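Local coordinates for chloromuconate cycloisomerase (Rhodococcus opacus, PDB 4M0X), which is a manganese-binding enzyme of the enolase superfamily, pairing an N-terminal capping domain with a modified TIM-barrel domain, at residues A[72-77]-A[95-100]; A[199-204]-A[208-213]; A[339-344]-A[349-354]. All coordinates share one frame; numbering follows the deposited sequence.

Contact 1: A[72-77]-A[95-100]; sequences QYLAPV and GLVFGN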
ATOM      1  N   GLN A  72       4.532 -31.054 -35.314  1.00 32.05           N
ATOM      2  CA  GLN A  72       5.166 -30.089 -36.191  1.00 31.17           C
ATOM      3  C   GLN A  72       6.141 -29.146 -35.514  1.00 33.88           C
ATOM      4  O   GLN A  72       7.235 -28.907 -36.072  1.00 36.53           O
ATOM      5  CB  GLN A  72       4.139 -29.307 -36.992  1.00 31.18           C
ATOM      6  CG  GLN A  72       4.737 -28.287 -37.948  1.00 30.38           C
ATOM      7  CD  GLN A  72       3.683 -27.572 -38.783  1.00 31.24           C
ATOM      8  OE1 GLN A  72       2.514 -27.992 -38.845  1.00 29.69           O
ATOM      9  NE2 GLN A  72       4.100 -26.489 -39.445  1.00 30.83           N
ATOM     10  N   TYR A  73       5.766 -28.588 -34.353  1.00 31.73           N
ATOM     11  CA  TYR A  73       6.598 -27.518 -33.764  1.00 30.83           C
ATOM     12  C   TYR A  73       7.433 -27.910 -32.575  1.00 33.10           C
ATOM     13  O   TYR A  73       8.441 -27.262 -32.285  1.00 35.90           O
ATOM     14  CB  TYR A  73       5.791 -26.274 -33.418  1.00 27.14           C
ATOM     15  CG  TYR A  73       5.133 -25.635 -34.604  1.00 25.07           C
ATOM     16  CD1 TYR A  73       5.787 -24.655 -35.349  1.00 24.13           C
ATOM     17  CD2 TYR A  73       3.849 -26.013 -34.982  1.00 24.95           C
ATOM     18  CE1 TYR A  73       5.184 -24.065 -36.440  1.00 23.30           C
ATOM     19  CE2 TYR A  73       3.230 -25.436 -36.073  1.00 24.35           C
ATOM     20  CZ  TYR A  73       3.896 -24.461 -36.789  1.00 24.40           C
ATOM     21  OH  TYR A  73       3.252 -23.894 -37.849  1.00 24.69           O
ATOM     22  N   LEU A  74       7.010 -28.947 -31.867  1.00 33.53           N
ATOM     23  CA  LEU A  74       7.763 -29.384 -30.702  1.00 32.25           C
ATOM     24  C   LEU A  74       8.794 -30.434 -31.070  1.00 31.50           C
ATOM     25  O   LEU A  74       9.902 -30.392 -30.562  1.00 32.46           O
ATOM     26  CB  LEU A  74       6.810 -29.864 -29.588  1.00 32.44           C
ATOM     27  CG  LEU A  74       6.017 -28.753 -28.858  1.00 29.91           C
ATOM     28  CD1 LEU A  74       5.199 -29.255 -27.672  1.00 27.43           C
ATOM     29  CD2 LEU A  74       6.945 -27.646 -28.417  1.00 27.60           C
ATOM     30  N   ALA A  75       8.427 -31.339 -31.984  1.00 32.90           N
ATOM     31  CA  ALA A  75       9.212 -32.535 -32.322  1.00 33.36           C
ATOM     32  C   ALA A  75      10.688 -32.261 -32.552  1.00 36.59           C
ATOM     33  O   ALA A  75      11.518 -32.969 -31.992  1.00 37.57           O
ATOM     34  CB  ALA A  75       8.623 -33.253 -33.526  1.00 31.71           C
ATOM     35  N   PRO A  76      11.007 -31.252 -33.396  1.00 39.35           N
ATOM     36  CA  PRO A  76      12.328 -30.746 -33.762  1.00 39.64           C
ATOM     37  C   PRO A  76      13.310 -30.482 -32.635  1.00 42.58           C
ATOM     38  O   PRO A  76      14.521 -30.551 -32.877  1.00 46.47           O
ATOM     39  CB  PRO A  76      12.014 -29.416 -34.458  1.00 40.85           C
ATOM     40  CG  PRO A  76      10.525 -29.235 -34.363  1.00 41.65           C
ATOM     41  CD  PRO A  76       9.987 -30.612 -34.241  1.00 40.25           C
ATOM     42  N   VAL A  77      12.848 -30.156 -31.433  1.00 40.65           N
ATOM     43  CA  VAL A  77      13.815 -30.119 -30.336  1.00 41.12           C
ATOM     44  C   VAL A  77      13.865 -31.407 -29.502  1.00 41.60           C
ATOM     45  O   VAL A  77      14.563 -31.456 -28.494  1.00 46.80           O
ATOM     46  CB  VAL A  77      13.735 -28.847 -29.447  1.00 40.84           C
ATOM     47  CG1 VAL A  77      14.425 -27.667 -30.129  1.00 40.49           C
ATOM     48  CG2 VAL A  77      12.304 -28.510 -29.054  1.00 40.99           C
ATOM     49  N   GLY A  95      11.090 -21.944 -26.021  1.00 32.86           N
ATOM     50  CA  GLY A  95      11.687 -21.101 -27.042  1.00 35.05           C
ATOM     51  C   GLY A  95      11.009 -21.158 -28.394  1.00 35.49           C
ATOM     52  O   GLY A  95      11.011 -20.163 -29.100  1.00 37.18           O
ATOM     53  N   LEU A  96      10.423 -22.302 -28.760  1.00 35.14           N
ATOM     54  CA  LEU A  96       9.656 -22.406 -30.034  1.00 35.50           C
ATOM     55  C   LEU A  96       8.161 -22.168 -29.894  1.00 35.85           C
ATOM     56  O   LEU A  96       7.544 -21.623 -30.807  1.00 34.99           O
ATOM     57  CB  LEU A  96       9.844 -23.756 -30.753  1.00 32.56           C
ATOM     58  CG  LEU A  96      11.263 -24.257 -30.961  1.00 32.57           C
ATOM     59  CD1 LEU A  96      11.266 -25.531 -31.779  1.00 30.84           C
ATOM     60  CD2 LEU A  96      12.120 -23.170 -31.603  1.00 34.15           C
ATOM     61  N   VAL A  97       7.562 -22.612 -28.789  1.00 36.11           N
ATOM     62  CA  VAL A  97       6.122 -22.396 -28.655  1.00 35.03           C
ATOM     63  C   VAL A  97       5.706 -21.789 -27.340  1.00 33.10           C
ATOM     64  O   VAL A  97       5.988 -22.316 -26.264  1.00 38.33           O
ATOM     65  CB  VAL A  97       5.231 -23.603 -29.120  1.00 34.48           C
ATOM     66  CG1 VAL A  97       5.988 -24.900 -29.110  1.00 33.93           C
ATOM     67  CG2 VAL A  97       3.948 -23.735 -28.307  1.00 33.45           C
ATOM     68  N   PHE A  98       5.058 -20.651 -27.433  1.00 28.98           N
ATOM     69  CA  PHE A  98       4.468 -20.071 -26.259  1.00 29.01           C
ATOM     70  C   PHE A  98       3.238 -20.894 -25.830  1.00 28.51           C
ATOM     71  O   PHE A  98       2.467 -21.369 -26.665  1.00 26.59           O
ATOM     72  CB  PHE A  98       4.086 -18.605 -26.509  1.00 28.86           C
ATOM     73  CG  PHE A  98       3.512 -17.939 -25.308  1.00 29.47           C
ATOM     74  CD1 PHE A  98       4.352 -17.465 -24.301  1.00 28.51           C
ATOM     75  CD2 PHE A  98       2.119 -17.873 -25.130  1.00 29.97           C
ATOM     76  CE1 PHE A  98       3.815 -16.902 -23.156  1.00 29.34           C
ATOM     77  CE2 PHE A  98       1.569 -17.306 -23.982  1.00 29.65           C
ATOM     78  CZ  PHE A  98       2.422 -16.823 -22.993  1.00 30.71           C
ATOM     79  N   GLY A  99       3.063 -21.050 -24.524  1.00 26.32           N
ATOM     80  CA  GLY A  99       1.885 -21.686 -24.004  1.00 26.27           C
ATOM     81  C   GLY A  99       1.880 -23.137 -24.413  1.00 26.78           C
ATOM     82  O   GLY A  99       2.909 -23.785 -24.359  1.00 29.00           O
ATOM     83  N   ASN A 100       0.727 -23.645 -24.840  1.00 26.20           N
ATOM     84  CA  ASN A 100       0.592 -25.052 -25.202  1.00 25.06           C
ATOM     85  C   ASN A 100       1.228 -25.952 -24.163  1.00 24.46           C
ATOM     86  O   ASN A 100       2.114 -26.752 -24.469  1.00 23.41           O
ATOM     87  CB  ASN A 100       1.136 -25.329 -26.612  1.00 25.21           C
ATOM     88  CG  ASN A 100       0.282 -24.681 -27.706  1.00 26.22           C
ATOM     89  OD1 ASN A 100      -0.591 -25.311 -28.300  1.00 27.79           O
ATOM     90  ND2 ASN A 100       0.521 -23.421 -27.959  1.00 26.92           N
TER
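Tyr73 and Leu96 bring the ends of helices 63-74 and 86-96 together, their CA atoms 7.0 Å apart, and no hydrogen bond joins the two segments. The backbone at 72-77 passes through a wider pi-type turn into a short 3-10 segment, closed by Val77 N bonding to Leu74 O (3.1 Å); Val97 is where the chain from helix 86-96 leaves helical geometry. Leu96 carries much of the meeting. Its CG sits beside the backbone N (chi1 -50°), and the chain then extends to bring CD1 over the turn, 3.4 Å from Tyr73 O. The same methyl meets Val77 tip to tip, 4.2 Å from CG1 and 4.2 Å from CG2 of Val77, so it fills the angle between the turn's carbonyl and the valine's two branches. Deeper in, Leu74 crosses Val97 at about a right angle; their closest methyls are modelled too near each other for that spacing to be trusted. Leu74 also rests on Met93, Ala103 and Ile107, which ties the buried layer to helices 86-96 and 101-118. Tyr73 starts toward the partner segment, but its ring leads off to a second subunit, where OH is hydrogen-bonded to Glu64 of that chain. Beyond Val97, Asn100 ND2 reaches back to Phe98 O (3.1 Å) in the carbonyl plane and also bonds Gly60 O of the second subunit. This is apolar packing of helix ends within the helical part of the enolase-superfamily N-terminal domain, at a subunit interface.

Contact 2: A[199-204]-A[208-213]; sequences GRWSEL and RWLPIL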
ATOM      1  N   GLY A 199     -14.729 -20.871 -12.537  1.00 32.15           N
ATOM      2  CA  GLY A 199     -14.522 -19.446 -12.747  1.00 33.47           C
ATOM      3  C   GLY A 199     -15.642 -18.741 -13.487  1.00 35.36           C
ATOM      4  O   GLY A 199     -15.441 -17.658 -14.017  1.00 37.78           O
ATOM      5  N   ARG A 200     -16.828 -19.348 -13.507  1.00 36.56           N
ATOM      6  CA  ARG A 200     -17.957 -18.863 -14.323  1.00 34.67           C
ATOM      7  C   ARG A 200     -18.905 -17.969 -13.523  1.00 31.44           C
ATOM      8  O   ARG A 200     -19.854 -17.422 -14.082  1.00 30.05           O
ATOM      9  CB  ARG A 200     -18.741 -20.038 -14.930  1.00 34.36           C
ATOM     10  CG  ARG A 200     -17.950 -20.934 -15.856  1.00 39.88           C
ATOM     11  CD  ARG A 200     -18.327 -20.737 -17.318  1.00 50.09           C
ATOM     12  NE  ARG A 200     -17.258 -20.112 -18.114  1.00 60.50           N
ATOM     13  CZ  ARG A 200     -16.775 -20.604 -19.257  1.00 61.63           C
ATOM     14  NH1 ARG A 200     -17.274 -21.728 -19.764  1.00 69.29           N
ATOM     15  NH2 ARG A 200     -15.807 -19.964 -19.903  1.00 56.88           N
ATOM     16  N   TRP A 201     -18.660 -17.829 -12.224  1.00 27.36           N
ATOM     17  CA  TRP A 201     -19.527 -17.022 -11.398  1.00 26.09           C
ATOM     18  C   TRP A 201     -19.077 -15.576 -11.355  1.00 25.38           C
ATOM     19  O   TRP A 201     -17.888 -15.289 -11.409  1.00 25.99           O
ATOM     20  CB  TRP A 201     -19.542 -17.596 -10.004  1.00 26.72           C
ATOM     21  CG  TRP A 201     -20.551 -18.664  -9.847  1.00 27.30           C
ATOM     22  CD1 TRP A 201     -21.238 -19.306 -10.844  1.00 26.69           C
ATOM     23  CD2 TRP A 201     -20.979 -19.253  -8.619  1.00 26.72           C
ATOM     24  NE1 TRP A 201     -22.075 -20.245 -10.302  1.00 25.62           N
ATOM     25  CE2 TRP A 201     -21.938 -20.233  -8.940  1.00 25.87           C
ATOM     26  CE3 TRP A 201     -20.651 -19.041  -7.273  1.00 26.02           C
ATOM     27  CZ2 TRP A 201     -22.588 -20.991  -7.960  1.00 25.66           C
ATOM     28  CZ3 TRP A 201     -21.301 -19.800  -6.302  1.00 25.20           C
ATOM     29  CH2 TRP A 201     -22.255 -20.759  -6.652  1.00 25.17           C
ATOM     30  N   SER A 202     -20.015 -14.654 -11.243  1.00 23.85           N
ATOM     31  CA  SER A 202     -19.613 -13.268 -11.087  1.00 24.47           C
ATOM     32  C   SER A 202     -19.242 -13.007  -9.649  1.00 27.15           C
ATOM     33  O   SER A 202     -19.696 -13.718  -8.704  1.00 28.25           O
ATOM     34  CB  SER A 202     -20.732 -12.311 -11.504  1.00 23.69           C
ATOM     35  OG  SER A 202     -21.799 -12.288 -10.561  1.00 22.84           O
ATOM     36  N   GLU A 203     -18.451 -11.965  -9.456  1.00 27.95           N
ATOM     37  CA  GLU A 203     -18.186 -11.511  -8.111  1.00 28.89           C
ATOM     38  C   GLU A 203     -19.465 -11.384  -7.253  1.00 28.88           C
ATOM     39  O   GLU A 203     -19.474 -11.852  -6.115  1.00 29.99           O
ATOM     40  CB  GLU A 203     -17.468 -10.201  -8.159  1.00 30.75           C
ATOM     41  CG  GLU A 203     -16.259 -10.215  -7.278  1.00 34.47           C
ATOM     42  CD  GLU A 203     -15.459  -8.944  -7.402  1.00 38.47           C
ATOM     43  OE1 GLU A 203     -15.249  -8.473  -8.571  1.00 43.00           O
ATOM     44  OE2 GLU A 203     -15.032  -8.444  -6.322  1.00 34.47           O
ATOM     45  N   LEU A 204     -20.532 -10.782  -7.790  1.00 26.71           N
ATOM     46  CA  LEU A 204     -21.844 -10.742  -7.090  1.00 28.51           C
ATOM     47  C   LEU A 204     -22.415 -12.126  -6.697  1.00 28.58           C
ATOM     48  O   LEU A 204     -22.857 -12.323  -5.564  1.00 26.31           O
ATOM     49  CB  LEU A 204     -22.896  -9.969  -7.905  1.00 28.65           C
ATOM     50  CG  LEU A 204     -23.188  -8.503  -7.594  1.00 29.23           C
ATOM     51  CD1 LEU A 204     -21.937  -7.766  -7.182  1.00 33.29           C
ATOM     52  CD2 LEU A 204     -23.778  -7.816  -8.807  1.00 29.54           C
ATOM     53  N   ARG A 208     -22.949 -13.924  -2.974  1.00 32.83           N
ATOM     54  CA  ARG A 208     -24.317 -14.284  -2.622  1.00 33.42           C
ATOM     55  C   ARG A 208     -24.385 -15.740  -2.172  1.00 32.91           C
ATOM     56  O   ARG A 208     -24.973 -16.042  -1.118  1.00 31.45           O
ATOM     57  CB  ARG A 208     -25.268 -14.029  -3.815  1.00 38.25           C
ATOM     58  CG  ARG A 208     -26.614 -14.783  -3.815  1.00 47.55           C
ATOM     59  CD  ARG A 208     -27.746 -14.024  -3.114  1.00 53.66           C
ATOM     60  NE  ARG A 208     -29.083 -14.324  -3.656  1.00 61.81           N
ATOM     61  CZ  ARG A 208     -29.552 -13.886  -4.834  1.00 65.43           C
ATOM     62  NH1 ARG A 208     -28.798 -13.143  -5.642  1.00 69.96           N
ATOM     63  NH2 ARG A 208     -30.781 -14.194  -5.223  1.00 60.31           N
ATOM     64  N   TRP A 209     -23.783 -16.643  -2.956  1.00 29.67           N
ATOM     65  CA  TRP A 209     -24.081 -18.063  -2.788  1.00 28.24           C
ATOM     66  C   TRP A 209     -23.089 -18.825  -1.994  1.00 27.28           C
ATOM     67  O   TRP A 209     -23.447 -19.727  -1.267  1.00 32.21           O
ATOM     68  CB  TRP A 209     -24.355 -18.747  -4.120  1.00 29.12           C
ATOM     69  CG  TRP A 209     -25.632 -18.288  -4.739  1.00 28.15           C
ATOM     70  CD1 TRP A 209     -25.776 -17.494  -5.836  1.00 28.67           C
ATOM     71  CD2 TRP A 209     -26.952 -18.586  -4.280  1.00 28.81           C
ATOM     72  NE1 TRP A 209     -27.126 -17.280  -6.095  1.00 29.23           N
ATOM     73  CE2 TRP A 209     -27.861 -17.941  -5.152  1.00 29.21           C
ATOM     74  CE3 TRP A 209     -27.460 -19.334  -3.209  1.00 29.18           C
ATOM     75  CZ2 TRP A 209     -29.246 -18.021  -4.980  1.00 30.55           C
ATOM     76  CZ3 TRP A 209     -28.850 -19.412  -3.044  1.00 29.44           C
ATOM     77  CH2 TRP A 209     -29.720 -18.764  -3.926  1.00 29.15           C
ATOM     78  N   LEU A 210     -21.836 -18.449  -2.084  1.00 26.64           N
ATOM     79  CA  LEU A 210     -20.812 -19.125  -1.304  1.00 24.57           C
ATOM     80  C   LEU A 210     -21.160 -19.207   0.175  1.00 22.98           C
ATOM     81  O   LEU A 210     -21.133 -20.294   0.698  1.00 24.27           O
ATOM     82  CB  LEU A 210     -19.400 -18.541  -1.556  1.00 23.66           C
ATOM     83  CG  LEU A 210     -18.490 -19.275  -2.548  1.00 23.93           C
ATOM     84  CD1 LEU A 210     -19.248 -20.294  -3.382  1.00 24.09           C
ATOM     85  CD2 LEU A 210     -17.643 -18.368  -3.448  1.00 23.10           C
ATOM     86  N   PRO A 211     -21.476 -18.082   0.851  1.00 22.62           N
ATOM     87  CA  PRO A 211     -21.721 -18.181   2.305  1.00 23.66           C
ATOM     88  C   PRO A 211     -22.920 -19.091   2.603  1.00 25.06           C
ATOM     89  O   PRO A 211     -22.915 -19.819   3.617  1.00 25.15           O
ATOM     90  CB  PRO A 211     -22.075 -16.755   2.712  1.00 22.28           C
ATOM     91  CG  PRO A 211     -21.480 -15.892   1.658  1.00 22.62           C
ATOM     92  CD  PRO A 211     -21.577 -16.691   0.385  1.00 23.11           C
ATOM     93  N   ILE A 212     -23.898 -19.093   1.703  1.00 23.12           N
ATOM     94  CA  ILE A 212     -25.056 -19.925   1.886  1.00 26.16           C
ATOM     95  C   ILE A 212     -24.640 -21.391   1.813  1.00 28.50           C
ATOM     96  O   ILE A 212     -25.068 -22.235   2.638  1.00 32.61           O
ATOM     97  CB  ILE A 212     -26.206 -19.551   0.910  1.00 26.58           C
ATOM     98  CG1 ILE A 212     -26.951 -18.314   1.428  1.00 25.07           C
ATOM     99  CG2 ILE A 212     -27.211 -20.683   0.752  1.00 25.50           C
ATOM    100  CD1 ILE A 212     -27.629 -17.539   0.324  1.00 25.49           C
ATOM    101  N   LEU A 213     -23.774 -21.686   0.856  1.00 27.15           N
ATOM    102  CA  LEU A 213     -23.243 -23.018   0.716  1.00 26.91           C
ATOM    103  C   LEU A 213     -22.251 -23.381   1.840  1.00 28.24           C
ATOM    104  O   LEU A 213     -22.142 -24.536   2.236  1.00 29.05           O
ATOM    105  CB  LEU A 213     -22.605 -23.167  -0.659  1.00 26.56           C
ATOM    106  CG  LEU A 213     -23.485 -23.138  -1.914  1.00 25.07           C
ATOM    107  CD1 LEU A 213     -22.696 -22.789  -3.188  1.00 23.49           C
ATOM    108  CD2 LEU A 213     -24.124 -24.498  -2.062  1.00 26.08           C
TER
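Trp201 leaves the loop before helix 203-215 and lays its indole against the helix's second and third turns. From CB, the first torsion (chi1 -86°) sets CG beside the backbone N, and the ring runs outward until its six-membered part makes the contact. CZ3 lies 3.6 Å from Leu210 CD1 and 3.9 Å from Trp209 CB, both approaching obliquely. At the tip, CH2 is 3.9 Å from the same Trp209 CB and 4.0 Å from Leu213 CD1, which comes to the ring edge near its plane. This places the tryptophan inside the beta-alpha-beta unit of strand 192-196, helix 203-215 and strand 220-222, whose strands supply the manganese ligands Asp196 and Glu222; the Trp201 side chain is about 13 Å from the metal. The indole of Trp209 turns away toward helix 173-183, its plane at 54° to that of Trp201. On one face it takes Arg208 CG, 3.4 Å above the ring plane and offset toward the rim. Ser202 OG caps a backbone N just past Leu204 and Ser202 N bonds Glu205 OE1, consistent with a capping box; Arg208 N bonds Leu204 O (3.0 Å). The helix is kinked at Pro211, whose N has no hydrogen to give.

Contact 3: A[339-344]-A[349-354]; sequences EPLKYD and LIPTGP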
ATOM      1  N   GLU A 339      -2.059 -52.000 -16.768  1.00 38.46           N
ATOM      2  CA  GLU A 339      -2.579 -52.008 -15.405  1.00 42.12           C
ATOM      3  C   GLU A 339      -2.959 -50.589 -14.999  1.00 42.02           C
ATOM      4  O   GLU A 339      -2.081 -49.777 -14.704  1.00 42.29           O
ATOM      5  CB  GLU A 339      -1.533 -52.544 -14.435  1.00 49.35           C
ATOM      6  CG  GLU A 339      -1.315 -54.041 -14.539  1.00 59.60           C
ATOM      7  CD  GLU A 339      -0.023 -54.494 -13.884  1.00 70.80           C
ATOM      8  OE1 GLU A 339       0.327 -53.963 -12.794  1.00 80.06           O
ATOM      9  OE2 GLU A 339       0.636 -55.392 -14.464  1.00 68.94           O
ATOM     10  N   PRO A 340      -4.271 -50.276 -14.994  1.00 39.55           N
ATOM     11  CA  PRO A 340      -4.758 -48.952 -14.610  1.00 36.83           C
ATOM     12  C   PRO A 340      -4.517 -48.675 -13.128  1.00 34.68           C
ATOM     13  O   PRO A 340      -4.002 -49.539 -12.423  1.00 38.36           O
ATOM     14  CB  PRO A 340      -6.256 -49.051 -14.914  1.00 39.34           C
ATOM     15  CG  PRO A 340      -6.575 -50.504 -14.756  1.00 39.56           C
ATOM     16  CD  PRO A 340      -5.380 -51.159 -15.394  1.00 39.89           C
ATOM     17  N   LEU A 341      -4.863 -47.489 -12.649  1.00 30.52           N
ATOM     18  CA  LEU A 341      -4.616 -47.166 -11.256  1.00 28.60           C
ATOM     19  C   LEU A 341      -5.486 -48.046 -10.361  1.00 30.35           C
ATOM     20  O   LEU A 341      -6.652 -48.337 -10.683  1.00 28.69           O
ATOM     21  CB  LEU A 341      -4.882 -45.678 -10.991  1.00 27.36           C
ATOM     22  CG  LEU A 341      -4.090 -44.597 -11.758  1.00 26.61           C
ATOM     23  CD1 LEU A 341      -4.580 -43.216 -11.359  1.00 24.42           C
ATOM     24  CD2 LEU A 341      -2.582 -44.702 -11.569  1.00 25.35           C
ATOM     25  N   LYS A 342      -4.933 -48.486  -9.235  1.00 30.81           N
ATOM     26  CA  LYS A 342      -5.713 -49.335  -8.359  1.00 32.58           C
ATOM     27  C   LYS A 342      -6.329 -48.498  -7.235  1.00 32.73           C
ATOM     28  O   LYS A 342      -5.654 -47.680  -6.623  1.00 35.84           O
ATOM     29  CB  LYS A 342      -4.851 -50.516  -7.882  1.00 35.09           C
ATOM     30  CG  LYS A 342      -5.481 -51.539  -6.926  1.00 41.07           C
ATOM     31  CD  LYS A 342      -6.649 -52.367  -7.463  1.00 45.22           C
ATOM     32  CE  LYS A 342      -7.068 -53.393  -6.402  1.00 49.90           C
ATOM     33  NZ  LYS A 342      -8.544 -53.582  -6.267  1.00 47.07           N
ATOM     34  N   TYR A 343      -7.630 -48.647  -7.010  1.00 32.81           N
ATOM     35  CA  TYR A 343      -8.284 -47.996  -5.873  1.00 32.14           C
ATOM     36  C   TYR A 343      -8.591 -49.045  -4.840  1.00 34.02           C
ATOM     37  O   TYR A 343      -8.565 -50.247  -5.142  1.00 37.26           O
ATOM     38  CB  TYR A 343      -9.556 -47.229  -6.283  1.00 31.61           C
ATOM     39  CG  TYR A 343      -9.285 -46.139  -7.310  1.00 30.47           C
ATOM     40  CD1 TYR A 343      -9.203 -46.445  -8.669  1.00 29.10           C
ATOM     41  CD2 TYR A 343      -9.059 -44.821  -6.919  1.00 29.45           C
ATOM     42  CE1 TYR A 343      -8.926 -45.477  -9.601  1.00 28.58           C
ATOM     43  CE2 TYR A 343      -8.800 -43.839  -7.847  1.00 27.92           C
ATOM     44  CZ  TYR A 343      -8.734 -44.179  -9.183  1.00 29.49           C
ATOM     45  OH  TYR A 343      -8.454 -43.231 -10.132  1.00 31.45           O
ATOM     46  N   ASP A 344      -8.814 -48.589  -3.607  1.00 35.98           N
ATOM     47  CA  ASP A 344      -9.189 -49.441  -2.486  1.00 36.08           C
ATOM     48  C   ASP A 344      -9.897 -48.633  -1.429  1.00 36.82           C
ATOM     49  O   ASP A 344      -9.302 -47.710  -0.857  1.00 31.92           O
ATOM     50  CB  ASP A 344      -7.968 -50.102  -1.838  1.00 39.76           C
ATOM     51  CG  ASP A 344      -8.358 -51.121  -0.763  1.00 41.06           C
ATOM     52  OD1 ASP A 344      -9.406 -51.783  -0.926  1.00 42.63           O
ATOM     53  OD2 ASP A 344      -7.623 -51.263   0.236  1.00 42.19           O
ATOM     54  N   LEU A 349      -3.808 -46.208  -4.645  1.00 29.67           N
ATOM     55  CA  LEU A 349      -2.501 -46.734  -4.293  1.00 29.28           C
ATOM     56  C   LEU A 349      -1.490 -46.164  -5.294  1.00 27.85           C
ATOM     57  O   LEU A 349      -1.714 -46.239  -6.493  1.00 28.63           O
ATOM     58  CB  LEU A 349      -2.492 -48.244  -4.389  1.00 30.54           C
ATOM     59  CG  LEU A 349      -3.501 -49.218  -3.797  1.00 33.24           C
ATOM     60  CD1 LEU A 349      -3.002 -50.594  -4.206  1.00 34.43           C
ATOM     61  CD2 LEU A 349      -3.631 -49.145  -2.276  1.00 35.41           C
ATOM     62  N   ILE A 350      -0.386 -45.602  -4.832  1.00 25.63           N
ATOM     63  CA  ILE A 350       0.544 -44.958  -5.781  1.00 27.84           C
ATOM     64  C   ILE A 350       1.405 -45.949  -6.596  1.00 28.35           C
ATOM     65  O   ILE A 350       2.113 -46.810  -6.029  1.00 28.49           O
ATOM     66  CB  ILE A 350       1.439 -43.896  -5.088  1.00 29.18           C
ATOM     67  CG1 ILE A 350       0.573 -42.754  -4.516  1.00 28.93           C
ATOM     68  CG2 ILE A 350       2.493 -43.363  -6.056  1.00 29.40           C
ATOM     69  CD1 ILE A 350       1.179 -42.022  -3.344  1.00 29.58           C
ATOM     70  N   PRO A 351       1.363 -45.840  -7.930  1.00 26.67           N
ATOM     71  CA  PRO A 351       2.225 -46.748  -8.685  1.00 27.12           C
ATOM     72  C   PRO A 351       3.695 -46.651  -8.246  1.00 28.26           C
ATOM     73  O   PRO A 351       4.197 -45.554  -7.933  1.00 28.97           O
ATOM     74  CB  PRO A 351       2.032 -46.285 -10.142  1.00 25.57           C
ATOM     75  CG  PRO A 351       0.641 -45.743 -10.137  1.00 25.83           C
ATOM     76  CD  PRO A 351       0.555 -44.997  -8.819  1.00 26.16           C
ATOM     77  N   THR A 352       4.356 -47.808  -8.219  1.00 28.05           N
ATOM     78  CA  THR A 352       5.707 -47.961  -7.703  1.00 28.13           C
ATOM     79  C   THR A 352       6.641 -48.526  -8.776  1.00 29.36           C
ATOM     80  O   THR A 352       7.871 -48.482  -8.621  1.00 31.87           O
ATOM     81  CB  THR A 352       5.743 -48.878  -6.440  1.00 28.46           C
ATOM     82  OG1 THR A 352       5.085 -50.129  -6.709  1.00 30.77           O
ATOM     83  CG2 THR A 352       5.057 -48.213  -5.248  1.00 27.86           C
ATOM     84  N   GLY A 353       6.067 -49.059  -9.858  1.00 28.89           N
ATOM     85  CA  GLY A 353       6.850 -49.673 -10.935  1.00 26.98           C
ATOM     86  C   GLY A 353       7.804 -48.656 -11.530  1.00 27.14           C
ATOM     87  O   GLY A 353       7.734 -47.481 -11.181  1.00 27.88           O
ATOM     88  N   PRO A 354       8.705 -49.079 -12.433  1.00 28.03           N
ATOM     89  CA  PRO A 354       9.652 -48.050 -12.909  1.00 27.72           C
ATOM     90  C   PRO A 354       8.951 -47.042 -13.788  1.00 28.54           C
ATOM     91  O   PRO A 354       7.830 -47.318 -14.263  1.00 28.02           O
ATOM     92  CB  PRO A 354      10.696 -48.845 -13.718  1.00 27.17           C
ATOM     93  CG  PRO A 354      10.368 -50.284 -13.512  1.00 26.09           C
ATOM     94  CD  PRO A 354       8.938 -50.389 -13.068  1.00 26.15           C
TER
HETATM   95  O   HOH W   1      -2.269 -47.850  -8.754  1.00 27.72           O
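Leu349 N donates to Lys342 O across 3.1 Å, a straight bond (175° at the hydrogen) that meets the carbonyl nearly along its C=O axis. The segments run antiparallel here, with the CA atoms of Lys342 and Leu349 5.8 Å apart. The return bond is not direct: a water accepts from Lys342 N (2.8 Å) and donates to Leu349 O (2.8 Å), so the backbone N-H and C=O of both residues are engaged while the chains stay apart on that side. Moving along, the backbones diverge, and the gap between Leu341 and Pro351 is filled by side chains. This is the close-packed part. Leu341 CD2 reaches across obliquely to touch Pro351 CG at 3.7 Å, and both residues also rest on Ala308 of helix 304-316; the leucine also touches Pro329. Leu341 N is further held by Ser304 OG. The pairing lies beside the edge of the barrel sheet of the enolase C-terminal domain: strand 347-349 ends at Leu349 and runs antiparallel to strand 134-141, and the next residue, Ile350, bonds through its backbone to Lys133. Residues 339-344 pair with the end of strand 347-349 at Leu349, while Tyr343 reaches Ile137 of strand 134-141. Toward the solvent the contact is looser. Lys342 and Leu349 lie side by side, pointing the same way, with Lys342 CG 3.8 Å from Leu349 CD1. The lysine chain, its CG anti to the backbone N (chi1 179°), then bends at the second torsion and carries NZ away from the leucine. Further out, exposed Asp344 offers little more than its CB, 4.5 Å from Leu349 CD2.

Along the chain the three contacts follow in series, contact 1 in the N-terminal domain, contacts 2 and 3 in the barrel domain. They are widely spread: centres lie about 38 Å apart for contacts 1 and 2, about 32 Å for 1 and 3, and about 37 Å for 2 and 3, and none touches another. Contacts 2 and 3 sit on opposite sides of the chain's centre: contact 2 lies on the helix connecting strands 192-196 and 220-222 of the barrel sheet, and contact 3 includes the end of that sheet's outermost strand, 347-349. Contacts 1 and 2 lie at subunit boundaries, whereas contact 3 is internal to the chain.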